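Local coordinates for toxin FitB (Neisseria gonorrhoeae, PDB 2H1C), which acts as the PIN-domain toxin of a type II toxin-antitoxin system, pairing with antitoxin FitA in a complex that binds their own promoter DNA, at residues R74-D79 with A108-Q113; A87-Y92 with A129-F134; S10-P15 with R20-L25; L4-I9 with A41-G46; V118-R121 with S125-A128. All blocks are in the same frame, centred on the assembly; numbering follows the deposited sequence.

Contact 1 of 5, residues R74-D79 with A108-Q113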
# COMPACT_ATOMS: atom_id res chain seq x y z
N ARG A 74 -7.26 9.86 12.41
CA ARG A 74 -5.87 10.14 12.02
C ARG A 74 -5.13 8.91 11.43
O ARG A 74 -3.90 8.78 11.56
CB ARG A 74 -5.08 10.72 13.21
CG ARG A 74 -5.77 11.95 13.85
CD ARG A 74 -4.83 12.75 14.78
NE ARG A 74 -4.13 11.86 15.70
CZ ARG A 74 -4.68 11.25 16.73
NH1 ARG A 74 -5.96 11.43 17.00
NH2 ARG A 74 -3.97 10.39 17.44
N ILE A 75 -5.90 8.02 10.82
CA ILE A 75 -5.34 6.85 10.13
C ILE A 75 -5.44 7.29 8.68
O ILE A 75 -6.53 7.36 8.09
CB ILE A 75 -6.18 5.59 10.41
CG1 ILE A 75 -6.05 5.24 11.89
CG2 ILE A 75 -5.71 4.40 9.55
CD1 ILE A 75 -6.84 4.02 12.32
N LEU A 76 -4.29 7.62 8.10
CA LEU A 76 -4.20 8.16 6.74
C LEU A 76 -4.20 7.16 5.61
O LEU A 76 -3.37 6.27 5.56
CB LEU A 76 -2.95 9.02 6.64
CG LEU A 76 -2.84 10.12 7.72
CD1 LEU A 76 -1.45 10.75 7.66
CD2 LEU A 76 -3.92 11.16 7.48
N PRO A 77 -5.12 7.31 4.64
CA PRO A 77 -5.12 6.33 3.54
C PRO A 77 -4.06 6.54 2.47
O PRO A 77 -3.48 7.62 2.35
CB PRO A 77 -6.54 6.47 2.97
CG PRO A 77 -6.81 7.94 3.12
CD PRO A 77 -6.27 8.23 4.54
N PHE A 78 -3.78 5.48 1.71
CA PHE A 78 -2.86 5.59 0.59
C PHE A 78 -3.86 5.79 -0.56
O PHE A 78 -4.48 4.83 -1.02
CB PHE A 78 -2.06 4.29 0.35
CG PHE A 78 -1.04 4.41 -0.74
CD1 PHE A 78 0.24 4.90 -0.47
CD2 PHE A 78 -1.37 4.12 -2.06
CE1 PHE A 78 1.18 5.10 -1.51
CE2 PHE A 78 -0.45 4.31 -3.11
CZ PHE A 78 0.83 4.80 -2.83
N ASP A 79 -4.04 7.04 -0.99
CA ASP A 79 -4.99 7.37 -2.05
C ASP A 79 -4.32 7.89 -3.32
O ASP A 79 -3.10 7.86 -3.44
CB ASP A 79 -6.00 8.40 -1.53
CG ASP A 79 -5.32 9.63 -0.95
OD1 ASP A 79 -4.11 9.82 -1.21
OD2 ASP A 79 -6.00 10.41 -0.25
N ALA A 108 6.61 6.92 3.33
CA ALA A 108 7.25 8.19 3.04
C ALA A 108 6.35 9.12 2.22
O ALA A 108 6.27 10.31 2.50
CB ALA A 108 8.59 7.97 2.33
N ALA A 109 5.65 8.57 1.23
CA ALA A 109 4.76 9.38 0.40
C ALA A 109 3.58 9.93 1.21
O ALA A 109 3.13 11.06 0.99
CB ALA A 109 4.23 8.55 -0.80
N THR A 110 3.07 9.14 2.15
CA THR A 110 1.97 9.58 3.00
C THR A 110 2.43 10.76 3.85
O THR A 110 1.75 11.77 3.94
CB THR A 110 1.48 8.43 3.93
OG1 THR A 110 0.99 7.34 3.12
CG2 THR A 110 0.36 8.93 4.86
N ALA A 111 3.63 10.64 4.42
CA ALA A 111 4.17 11.71 5.25
C ALA A 111 4.40 12.99 4.45
O ALA A 111 4.05 14.08 4.89
CB ALA A 111 5.48 11.25 5.90
N LYS A 112 4.99 12.87 3.26
CA LYS A 112 5.25 14.05 2.44
C LYS A 112 3.94 14.73 2.05
O LYS A 112 3.84 15.97 2.09
CB LYS A 112 6.05 13.67 1.19
CG LYS A 112 6.28 14.82 0.22
CD LYS A 112 7.34 14.51 -0.83
CE LYS A 112 8.74 14.54 -0.23
NZ LYS A 112 9.82 14.40 -1.27
N GLN A 113 2.95 13.94 1.67
CA GLN A 113 1.65 14.46 1.27
C GLN A 113 0.98 15.27 2.38
O GLN A 113 0.31 16.27 2.11
CB GLN A 113 0.75 13.31 0.84
CG GLN A 113 -0.36 13.68 -0.12
CD GLN A 113 -1.54 14.29 0.57
OE1 GLN A 113 -2.01 13.77 1.58
NE2 GLN A 113 -2.05 15.40 0.03
O HOH W 1 -4.26 12.15 0.98
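One of the magnesium sites of this PIN domain lies where the outermost strand of this chain's parallel sheet runs past helix 102-114: Leu76 from strand 75-76 and Thr110 from the helix both belong to it, and Ser36 completes the set. The two meet through carbon. Thr110 CG2 sits 3.8 Å from Leu76 CB, and its distance to Leu76 CD1 is also 3.8 Å, so the one methyl rests against both the root and one branch of the leucine while the two side chains pass at a slant. Thr110 owes this to chi1 of -62°, which sets CG2 opposite the backbone N and leaves OG1 beside it; from there OG1 hydrogen-bonds back to the carbonyl of Tyr106, one turn earlier in the helix. The side chain of Thr110 comes within about 3 Å of the bound magnesium ion. In the fold, strand 75-76 pairs with strand 33-36 and then leads, through Pro77 and Phe78, into helix 80-94. Phe78 is turned so that CD1 lies 4.4 Å from Thr110 OG1, approaching it obliquely, and its ring also meets Tyr106 edge to face. The second subunit packs against Phe78 with its Ile38. Farther along, a water joins the two segments, donating to Asp79 OD2 at 2.8 Å and to Gln113 OE1, likewise at 2.8 Å from the water oxygen. The other carboxylate oxygen of Asp79, OD1, caps the start of helix 80-94 by accepting from the backbone N of Val82.

Contact 2 of 5, residues A87-Y92 with A129-F134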
# COMPACT_ATOMS: atom_id res chain seq x y z
N ALA A 87 5.37 7.60 -6.68
CA ALA A 87 6.10 7.39 -7.91
C ALA A 87 7.24 8.39 -8.04
O ALA A 87 8.34 8.03 -8.45
CB ALA A 87 5.16 7.50 -9.11
N GLN A 88 6.99 9.64 -7.66
CA GLN A 88 8.02 10.67 -7.73
C GLN A 88 9.21 10.31 -6.84
O GLN A 88 10.36 10.28 -7.30
CB GLN A 88 7.44 12.02 -7.31
CG GLN A 88 6.32 12.47 -8.24
CD GLN A 88 5.81 13.86 -7.92
OE1 GLN A 88 5.28 14.11 -6.83
NE2 GLN A 88 5.95 14.77 -8.88
N ILE A 89 8.93 10.02 -5.58
CA ILE A 89 9.98 9.67 -4.62
C ILE A 89 10.77 8.42 -4.99
O ILE A 89 12.00 8.44 -4.98
CB ILE A 89 9.38 9.45 -3.20
CG1 ILE A 89 8.94 10.79 -2.61
CG2 ILE A 89 10.39 8.75 -2.31
CD1 ILE A 89 8.25 10.64 -1.24
N ARG A 90 10.08 7.33 -5.31
CA ARG A 90 10.79 6.10 -5.66
C ARG A 90 11.59 6.20 -6.96
O ARG A 90 12.70 5.66 -7.06
CB ARG A 90 9.83 4.92 -5.75
CG ARG A 90 9.27 4.52 -4.41
CD ARG A 90 8.95 3.05 -4.40
NE ARG A 90 10.13 2.22 -4.63
CZ ARG A 90 10.09 0.94 -4.98
NH1 ARG A 90 8.92 0.32 -5.13
NH2 ARG A 90 11.21 0.27 -5.18
N SER A 91 11.05 6.89 -7.96
CA SER A 91 11.77 7.01 -9.22
C SER A 91 13.01 7.89 -9.03
O SER A 91 14.10 7.55 -9.51
CB SER A 91 10.87 7.60 -10.31
OG SER A 91 10.55 8.95 -10.05
N TYR A 92 12.86 8.99 -8.30
CA TYR A 92 13.97 9.89 -8.06
C TYR A 92 15.10 9.15 -7.34
O TYR A 92 16.27 9.28 -7.70
CB TYR A 92 13.54 11.08 -7.20
CG TYR A 92 14.60 12.16 -7.13
CD1 TYR A 92 14.67 13.15 -8.11
CD2 TYR A 92 15.53 12.19 -6.10
CE1 TYR A 92 15.65 14.14 -8.07
CE2 TYR A 92 16.52 13.17 -6.05
CZ TYR A 92 16.57 14.14 -7.04
OH TYR A 92 17.54 15.12 -6.99
N ALA A 129 14.06 9.62 0.35
CA ALA A 129 12.76 10.09 -0.10
C ALA A 129 12.65 11.60 0.12
O ALA A 129 11.66 12.22 -0.25
CB ALA A 129 11.64 9.36 0.65
N ASP A 130 13.68 12.18 0.73
CA ASP A 130 13.67 13.61 1.01
C ASP A 130 12.49 14.00 1.90
O ASP A 130 11.84 15.03 1.69
CB ASP A 130 13.61 14.41 -0.30
CG ASP A 130 14.96 14.51 -0.99
OD1 ASP A 130 15.87 15.18 -0.44
OD2 ASP A 130 15.12 13.92 -2.09
N VAL A 131 12.21 13.16 2.90
CA VAL A 131 11.12 13.44 3.83
C VAL A 131 11.74 13.59 5.21
O VAL A 131 12.72 12.91 5.52
CB VAL A 131 10.06 12.30 3.84
CG1 VAL A 131 9.00 12.58 4.88
CG2 VAL A 131 9.41 12.18 2.47
N ALA A 132 11.20 14.48 6.03
CA ALA A 132 11.73 14.68 7.38
C ALA A 132 11.60 13.39 8.19
O ALA A 132 10.60 12.67 8.08
CB ALA A 132 11.00 15.80 8.07
N VAL A 133 12.60 13.10 9.01
CA VAL A 133 12.54 11.89 9.80
C VAL A 133 13.14 12.07 11.18
O VAL A 133 13.98 12.96 11.40
CB VAL A 133 13.25 10.73 9.08
CG1 VAL A 133 12.56 10.45 7.78
CG2 VAL A 133 14.71 11.07 8.82
N PHE A 134 12.70 11.24 12.11
CA PHE A 134 13.24 11.29 13.46
C PHE A 134 13.35 9.87 13.99
O PHE A 134 12.40 9.09 13.90
CB PHE A 134 12.37 12.12 14.40
CG PHE A 134 12.88 12.14 15.81
CD1 PHE A 134 14.09 12.77 16.11
CD2 PHE A 134 12.20 11.48 16.82
CE1 PHE A 134 14.62 12.73 17.40
CE2 PHE A 134 12.72 11.44 18.12
CZ PHE A 134 13.92 12.06 18.41
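Apolar contact dominates where Ile89, on helix 80-94, presses into the turn that follows helix 124-128. Ile89 CG2 lies 3.3 Å from Ala129 CB, closer than carbons usually pack, and the same methyl is 3.5 Å from Ala129 CA. What puts it there is chi1 of -71°: CG2 is swung to the far side of CA from the backbone N and brought against the alanine, while CG1 leaves along the other branch. CG2 thus sits on Ala129 alone, whereas CD1, at the end of the longer branch, lies over the edge of Ala129 and reaches on to Val131 CG2 at 4.2 Å. Ile100, from the loop before helix 102-114, packs on Ile89 and Ala129 alike.

The backbone shapes the receiving surface. Asp130 has positive phi and ends helix 124-128 in a Schellman motif, after which the chain heads for strand 133-134, at the edge of the PIN-domain sheet. Ile89 CD1 comes 3.9 Å from the carbonyl oxygen of Ala129, a packing contact.

A looser contact lies at the exposed rim. Tyr92 CE2 is 4.3 Å from Asp130 OD2, which stands oblique to the ring, and the ring itself stacks with His96.

No hydrogen bond crosses between the two segments. Helix 80-94 and the turn therefore rest on each other by apolar packing and close fit, with the pair of Ile89 CG2 and Ala129 CB squeezed rather than cohesive, while the carbonyl of Ala129 is satisfied by Lys112 NZ of helix 102-114.

Contact 3 of 5, residues S10-P15 with R20-L25. With SO4 (sulfate ion), chain D.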
# COMPACT_ATOMS: atom_id res chain seq x y z
N SER A 10 5.48 -0.33 17.61
CA SER A 10 5.63 -1.71 18.10
C SER A 10 6.65 -1.87 19.24
O SER A 10 6.59 -2.84 19.99
CB SER A 10 6.06 -2.64 16.96
OG SER A 10 5.15 -2.59 15.87
N GLU A 11 7.57 -0.93 19.36
CA GLU A 11 8.60 -1.06 20.40
C GLU A 11 8.09 -1.21 21.84
O GLU A 11 8.55 -2.09 22.56
CB GLU A 11 9.61 0.09 20.31
CG GLU A 11 10.73 0.05 21.38
CD GLU A 11 11.72 -1.08 21.16
OE1 GLU A 11 12.50 -1.38 22.10
OE2 GLU A 11 11.75 -1.66 20.05
N PRO A 12 7.13 -0.37 22.26
CA PRO A 12 6.64 -0.51 23.64
C PRO A 12 5.98 -1.85 23.96
O PRO A 12 5.83 -2.21 25.13
CB PRO A 12 5.66 0.66 23.78
CG PRO A 12 6.23 1.68 22.84
CD PRO A 12 6.56 0.83 21.63
N LEU A 13 5.59 -2.58 22.92
CA LEU A 13 4.92 -3.87 23.09
C LEU A 13 5.91 -5.02 23.30
O LEU A 13 5.50 -6.14 23.61
CB LEU A 13 4.04 -4.14 21.86
CG LEU A 13 2.95 -3.10 21.59
CD1 LEU A 13 2.26 -3.35 20.24
CD2 LEU A 13 1.94 -3.15 22.71
N ARG A 14 7.20 -4.74 23.15
CA ARG A 14 8.22 -5.76 23.33
C ARG A 14 8.45 -6.06 24.81
O ARG A 14 8.13 -5.25 25.67
CB ARG A 14 9.53 -5.33 22.66
CG ARG A 14 9.38 -5.07 21.17
CD ARG A 14 10.68 -4.57 20.55
NE ARG A 14 11.73 -5.57 20.56
CZ ARG A 14 12.99 -5.33 20.20
NH1 ARG A 14 13.36 -4.12 19.81
NH2 ARG A 14 13.89 -6.31 20.22
N PRO A 15 9.01 -7.24 25.12
CA PRO A 15 9.29 -7.66 26.50
C PRO A 15 10.09 -6.64 27.30
O PRO A 15 9.74 -6.32 28.44
CB PRO A 15 10.05 -8.97 26.29
CG PRO A 15 9.37 -9.54 25.08
CD PRO A 15 9.34 -8.32 24.17
N ARG A 20 14.05 4.88 26.12
CA ARG A 20 14.18 6.16 25.43
C ARG A 20 13.05 6.36 24.42
O ARG A 20 12.53 7.48 24.26
CB ARG A 20 15.53 6.24 24.72
CG ARG A 20 15.73 7.50 23.89
CD ARG A 20 17.15 7.54 23.32
NE ARG A 20 18.14 7.92 24.33
CZ ARG A 20 19.45 7.97 24.12
NH1 ARG A 20 19.94 7.66 22.92
NH2 ARG A 20 20.27 8.38 25.09
N VAL A 21 12.66 5.29 23.75
CA VAL A 21 11.60 5.36 22.76
C VAL A 21 10.26 5.56 23.46
O VAL A 21 9.43 6.36 23.03
CB VAL A 21 11.54 4.08 21.91
CG1 VAL A 21 10.37 4.17 20.94
CG2 VAL A 21 12.84 3.90 21.16
N VAL A 22 10.05 4.83 24.54
CA VAL A 22 8.80 4.96 25.28
C VAL A 22 8.67 6.40 25.79
O VAL A 22 7.62 7.02 25.61
CB VAL A 22 8.76 3.98 26.45
CG1 VAL A 22 7.48 4.19 27.27
CG2 VAL A 22 8.79 2.54 25.89
N ALA A 23 9.73 6.94 26.41
CA ALA A 23 9.69 8.32 26.90
C ALA A 23 9.40 9.33 25.79
O ALA A 23 8.64 10.31 25.99
CB ALA A 23 11.02 8.68 27.60
N TRP A 24 10.02 9.14 24.63
CA TRP A 24 9.78 10.05 23.52
C TRP A 24 8.31 10.01 23.12
O TRP A 24 7.68 11.04 22.87
CB TRP A 24 10.62 9.69 22.30
CG TRP A 24 10.35 10.61 21.14
CD1 TRP A 24 10.74 11.91 21.01
CD2 TRP A 24 9.56 10.30 19.98
NE1 TRP A 24 10.24 12.44 19.83
CE2 TRP A 24 9.52 11.47 19.19
CE3 TRP A 24 8.89 9.15 19.54
CZ2 TRP A 24 8.84 11.52 17.97
CZ3 TRP A 24 8.21 9.20 18.33
CH2 TRP A 24 8.19 10.38 17.56
N LEU A 25 7.76 8.80 23.02
CA LEU A 25 6.36 8.68 22.65
C LEU A 25 5.48 9.42 23.67
O LEU A 25 4.48 10.03 23.30
CB LEU A 25 5.95 7.21 22.57
CG LEU A 25 6.49 6.42 21.37
CD1 LEU A 25 6.31 4.93 21.65
CD2 LEU A 25 5.75 6.82 20.09
S SO4 D . 17.26 -4.63 19.71
O1 SO4 D . 16.79 -5.92 19.38
O2 SO4 D . 18.28 -4.13 18.76
O3 SO4 D . 17.91 -4.56 20.95
O4 SO4 D . 16.23 -3.68 19.53
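With chi1 at 179° Glu11 throws CG out to the side opposite its own N, and the bend that follows (chi2 70°) folds the carboxylate back; between them these turns lay the CB-CG part of the chain across Val21 and leave the acid end for polar partners. Here a short 3-10 turn, residues 11-13, packs on helix 19-27, following helix 6-9 in the PIN domain. Glu11 CG is 4.1 Å from Val21 CB, the side chains crossing at about a right angle. Next to it the Pro12 ring packs on the helix. The CG corner of that ring and the CD1 methyl of Leu25 point at each other at 3.5 Å, closer than usual for carbons; the same Pro12 CG is 4.1 Å from Val22 CG2, the two side chains running past each other in opposite directions. Leu25 in turn covers Leu4 of strand 2-4.

The carboxylate of Glu11 does two jobs. OE1 accepts from the backbone N of Asn18, tying down the start of the helix, and OE2 uses its syn lone pair for a nearly straight hydrogen bond, part of a salt bridge, from Arg14 NH1 at 2.9 Å, lying close to the guanidinium plane. The bound peptide, probably part of antitoxin FitA, lies along this turn and offers an acidic side chain to Arg14 NE. A sulfate ion, probably from the crystallisation liquor, takes the outer edge of the guanidinium: Arg14 NH1 donates to O4 at 2.9 Å, and Arg14 NH2 donates to O1 at 3.0 Å, almost perfectly straight at 176°.

Contact 4 of 5, residues L4-I9 with A41-G46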
# COMPACT_ATOMS: atom_id res chain seq x y z
N LEU A 4 3.94 7.84 12.74
CA LEU A 4 4.70 6.75 13.38
C LEU A 4 4.83 5.53 12.48
O LEU A 4 3.82 5.02 12.02
CB LEU A 4 4.01 6.30 14.66
CG LEU A 4 3.82 7.24 15.85
CD1 LEU A 4 3.09 6.46 16.95
CD2 LEU A 4 5.17 7.75 16.33
N ASP A 5 6.06 5.07 12.26
CA ASP A 5 6.34 3.89 11.42
C ASP A 5 6.08 2.67 12.31
O ASP A 5 6.08 2.78 13.54
CB ASP A 5 7.82 3.95 10.98
CG ASP A 5 8.16 3.01 9.80
OD1 ASP A 5 7.25 2.60 9.05
OD2 ASP A 5 9.37 2.70 9.62
N THR A 6 5.88 1.51 11.71
CA THR A 6 5.59 0.30 12.47
C THR A 6 6.58 -0.05 13.58
O THR A 6 6.18 -0.48 14.66
CB THR A 6 5.48 -0.90 11.53
OG1 THR A 6 4.50 -0.61 10.52
CG2 THR A 6 5.07 -2.15 12.28
N ASN A 7 7.87 0.11 13.31
CA ASN A 7 8.87 -0.27 14.30
C ASN A 7 8.87 0.59 15.56
O ASN A 7 9.37 0.16 16.60
CB ASN A 7 10.27 -0.28 13.67
CG ASN A 7 10.68 1.08 13.13
OD1 ASN A 7 10.84 2.04 13.89
ND2 ASN A 7 10.85 1.17 11.82
N VAL A 8 8.29 1.78 15.48
CA VAL A 8 8.23 2.66 16.64
C VAL A 8 7.00 2.35 17.49
O VAL A 8 7.11 2.15 18.69
CB VAL A 8 8.24 4.14 16.19
CG1 VAL A 8 7.98 5.06 17.38
CG2 VAL A 8 9.59 4.47 15.56
N ILE A 9 5.83 2.27 16.87
CA ILE A 9 4.64 1.97 17.66
C ILE A 9 4.72 0.56 18.25
O ILE A 9 4.14 0.30 19.30
CB ILE A 9 3.33 2.17 16.82
CG1 ILE A 9 2.11 1.96 17.72
CG2 ILE A 9 3.33 1.25 15.61
CD1 ILE A 9 0.79 2.23 17.04
N ALA A 41 -2.28 -1.91 8.77
CA ALA A 41 -2.40 -3.24 8.16
C ALA A 41 -1.28 -4.16 8.65
O ALA A 41 -1.50 -5.35 8.92
CB ALA A 41 -2.33 -3.13 6.65
N GLU A 42 -0.06 -3.63 8.73
CA GLU A 42 1.08 -4.43 9.18
C GLU A 42 0.95 -4.80 10.65
O GLU A 42 1.31 -5.91 11.04
CB GLU A 42 2.40 -3.69 8.94
CG GLU A 42 2.58 -3.22 7.50
CD GLU A 42 3.91 -2.51 7.28
OE1 GLU A 42 4.42 -1.89 8.24
OE2 GLU A 42 4.43 -2.56 6.13
N LEU A 43 0.44 -3.87 11.47
CA LEU A 43 0.24 -4.17 12.89
C LEU A 43 -0.80 -5.28 13.02
O LEU A 43 -0.60 -6.25 13.75
CB LEU A 43 -0.24 -2.93 13.66
CG LEU A 43 0.82 -1.84 13.77
CD1 LEU A 43 0.22 -0.55 14.34
CD2 LEU A 43 1.93 -2.36 14.66
N ARG A 44 -1.92 -5.13 12.31
CA ARG A 44 -2.97 -6.14 12.38
C ARG A 44 -2.48 -7.51 11.88
O ARG A 44 -2.86 -8.53 12.44
CB ARG A 44 -4.21 -5.69 11.60
CG ARG A 44 -5.06 -4.64 12.34
CD ARG A 44 -6.10 -4.00 11.41
NE ARG A 44 -7.12 -3.27 12.17
CZ ARG A 44 -7.95 -2.37 11.65
NH1 ARG A 44 -7.88 -2.06 10.35
NH2 ARG A 44 -8.86 -1.79 12.42
N LEU A 45 -1.65 -7.52 10.84
CA LEU A 45 -1.14 -8.78 10.30
C LEU A 45 -0.21 -9.44 11.31
O LEU A 45 -0.27 -10.66 11.55
CB LEU A 45 -0.40 -8.51 8.98
CG LEU A 45 0.31 -9.70 8.34
CD1 LEU A 45 -0.67 -10.86 8.15
CD2 LEU A 45 0.91 -9.27 7.01
N GLY A 46 0.66 -8.63 11.92
CA GLY A 46 1.59 -9.14 12.92
C GLY A 46 0.86 -9.81 14.06
O GLY A 46 1.23 -10.91 14.50
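Leu43 lies over Thr6 and Ile9, CD1 going to Ile9 and CD2 sitting between the two, where helix 37-48 packs on the short helix 6-9 that follows the first strand of the PIN domain. Leu43 CD2 is 3.9 Å from Thr6 CG2, those side chains sliding past each other in opposite directions, and 4.0 Å from Ile9 CG2; CD1 of the same leucine is 3.8 Å from Ile9 CG2. Ile9 has chi1 at -176°, which wedges CG2 between its backbone N and carbonyl carbon; from this crowded position the methyl faces the leucine, and CD1 at the other end of the chain touches Leu43 CD1 as well, at 3.9 Å.

Next to this apolar patch the contact turns polar. Asp5, at the N-cap of helix 6-9, is predicted to bind magnesium, and the side chain of Thr6, the next residue, is about 6 Å from a bound magnesium ion. The bound peptide passes close by, its backbone resting on Thr6. Glu42 reaches across with its chain extended beyond CG, chi2 -179°, and its carboxylate accepts a short bond: Thr6 OG1 donates to Glu42 OE1 at 2.6 Å, arriving nearly along the C-O axis.

Contact 5 of 5, residues V118-R121 with S125-A128. With SO4 (sulfate ion), chain D.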
# COMPACT_ATOMS: atom_id res chain seq x y z
N VAL A 118 8.47 11.52 9.74
CA VAL A 118 8.36 10.09 10.00
C VAL A 118 9.21 9.69 11.20
O VAL A 118 10.39 10.05 11.27
CB VAL A 118 8.84 9.25 8.78
CG1 VAL A 118 8.79 7.75 9.14
CG2 VAL A 118 7.95 9.52 7.57
N ALA A 119 8.62 8.98 12.15
CA ALA A 119 9.36 8.50 13.32
C ALA A 119 9.66 7.03 12.98
O ALA A 119 8.72 6.24 12.79
CB ALA A 119 8.50 8.59 14.58
N THR A 120 10.94 6.67 12.92
CA THR A 120 11.33 5.31 12.57
C THR A 120 12.75 4.98 13.00
O THR A 120 13.57 5.87 13.14
CB THR A 120 11.27 5.10 11.05
OG1 THR A 120 11.69 3.77 10.73
CG2 THR A 120 12.19 6.10 10.35
N ARG A 121 13.02 3.69 13.20
CA ARG A 121 14.36 3.26 13.60
C ARG A 121 15.28 3.21 12.37
O ARG A 121 16.48 3.44 12.47
CB ARG A 121 14.29 1.88 14.24
CG ARG A 121 15.61 1.45 14.89
CD ARG A 121 15.47 0.12 15.60
NE ARG A 121 16.59 -0.12 16.51
CZ ARG A 121 16.70 -1.19 17.29
NH1 ARG A 121 15.75 -2.12 17.28
NH2 ARG A 121 17.74 -1.32 18.10
N SER A 125 15.84 4.73 4.03
CA SER A 125 14.94 4.98 2.91
C SER A 125 14.27 6.34 2.94
O SER A 125 14.05 6.95 1.89
CB SER A 125 13.85 3.90 2.86
OG SER A 125 14.43 2.61 2.94
N PHE A 126 13.95 6.84 4.13
CA PHE A 126 13.27 8.11 4.23
C PHE A 126 14.16 9.30 3.90
O PHE A 126 13.69 10.32 3.40
CB PHE A 126 12.63 8.25 5.60
CG PHE A 126 11.64 7.15 5.90
CD1 PHE A 126 12.04 6.01 6.59
CD2 PHE A 126 10.33 7.23 5.44
CE1 PHE A 126 11.15 4.95 6.81
CE2 PHE A 126 9.43 6.19 5.66
CZ PHE A 126 9.84 5.04 6.35
N PHE A 127 15.45 9.16 4.16
CA PHE A 127 16.37 10.24 3.83
C PHE A 127 16.41 10.36 2.31
O PHE A 127 16.39 11.46 1.77
CB PHE A 127 17.77 9.93 4.38
CG PHE A 127 17.96 10.36 5.80
CD1 PHE A 127 17.65 11.65 6.19
CD2 PHE A 127 18.50 9.48 6.74
CE1 PHE A 127 17.87 12.07 7.50
CE2 PHE A 127 18.72 9.89 8.05
CZ PHE A 127 18.41 11.19 8.43
N ALA A 128 16.43 9.22 1.63
CA ALA A 128 16.45 9.19 0.18
C ALA A 128 15.14 9.70 -0.42
O ALA A 128 15.11 10.17 -1.57
CB ALA A 128 16.74 7.77 -0.31
S SO4 D . 17.26 -4.63 19.71
O1 SO4 D . 16.79 -5.92 19.38
O2 SO4 D . 18.28 -4.13 18.76
O3 SO4 D . 17.91 -4.56 20.95
O4 SO4 D . 16.23 -3.68 19.53
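Phe126 meets Val118 and Thr120 with its ring: from CB, chi1 of -58° sets CG beside the backbone N and brings the ring against strand 117-119. This is the inside of a beta-alpha-beta unit: strand 117-119, helix 124-128, strand 133-134, at one side of the PIN-domain sheet. Along one flank of the ring, CD2 meets Val118 CG2 at 3.9 Å, and farther out CE2 lies 3.9 Å from Val118 CG1. That second methyl stands over the face, 4.0 Å from the ring centroid and 14° off the normal, a CH-pi contact. On the other flank CD1 has Thr120 CG2 at 3.8 Å, coming in obliquely, and CE1 is 3.9 Å from the same Thr120 CG2. CZ, the tip, is still 4.0 Å from Val118 CG1.

Thr120 turns its two branches to different tasks: while the methyl packs on the ring, OG1 hydrogen-bonds to OD2 of Asp5, the predicted magnesium ligand, and to ND2 of Asn7. One residue on, the chain of Arg121 runs extended out to the sulfate ion that Arg14 also holds. Arg121 NH2 donates to sulfate O2 at 2.9 Å, and Arg121 NH1 donates to O4 of the same ion at 2.8 Å.

Overall arrangement
Contact 1 uses helix 102-114, and contact 5 packs against that helix, Val118 on Ala111 and Phe126 on Ala108; both are buried. Contact 2 meets the helix through Lys112 and shares the beta-alpha-beta unit with contact 5, but its outer rim, at Tyr92 and Asp130, reaches solvent. Contact 3 lies across the chain's centre from contacts 1 and 2, joined to contact 4 where Leu25 meets Leu4 and Val8; both touch the bound peptide. Contacts 2, 3 and 5 cross without a hydrogen bond, chiefly by apolar packing, with a CH-pi contact in contact 5. Contact 1 adds a water bridge, and contact 4, closest to the chain's centre, a direct polar bond. Contacts 3 and 5 share one sulfate.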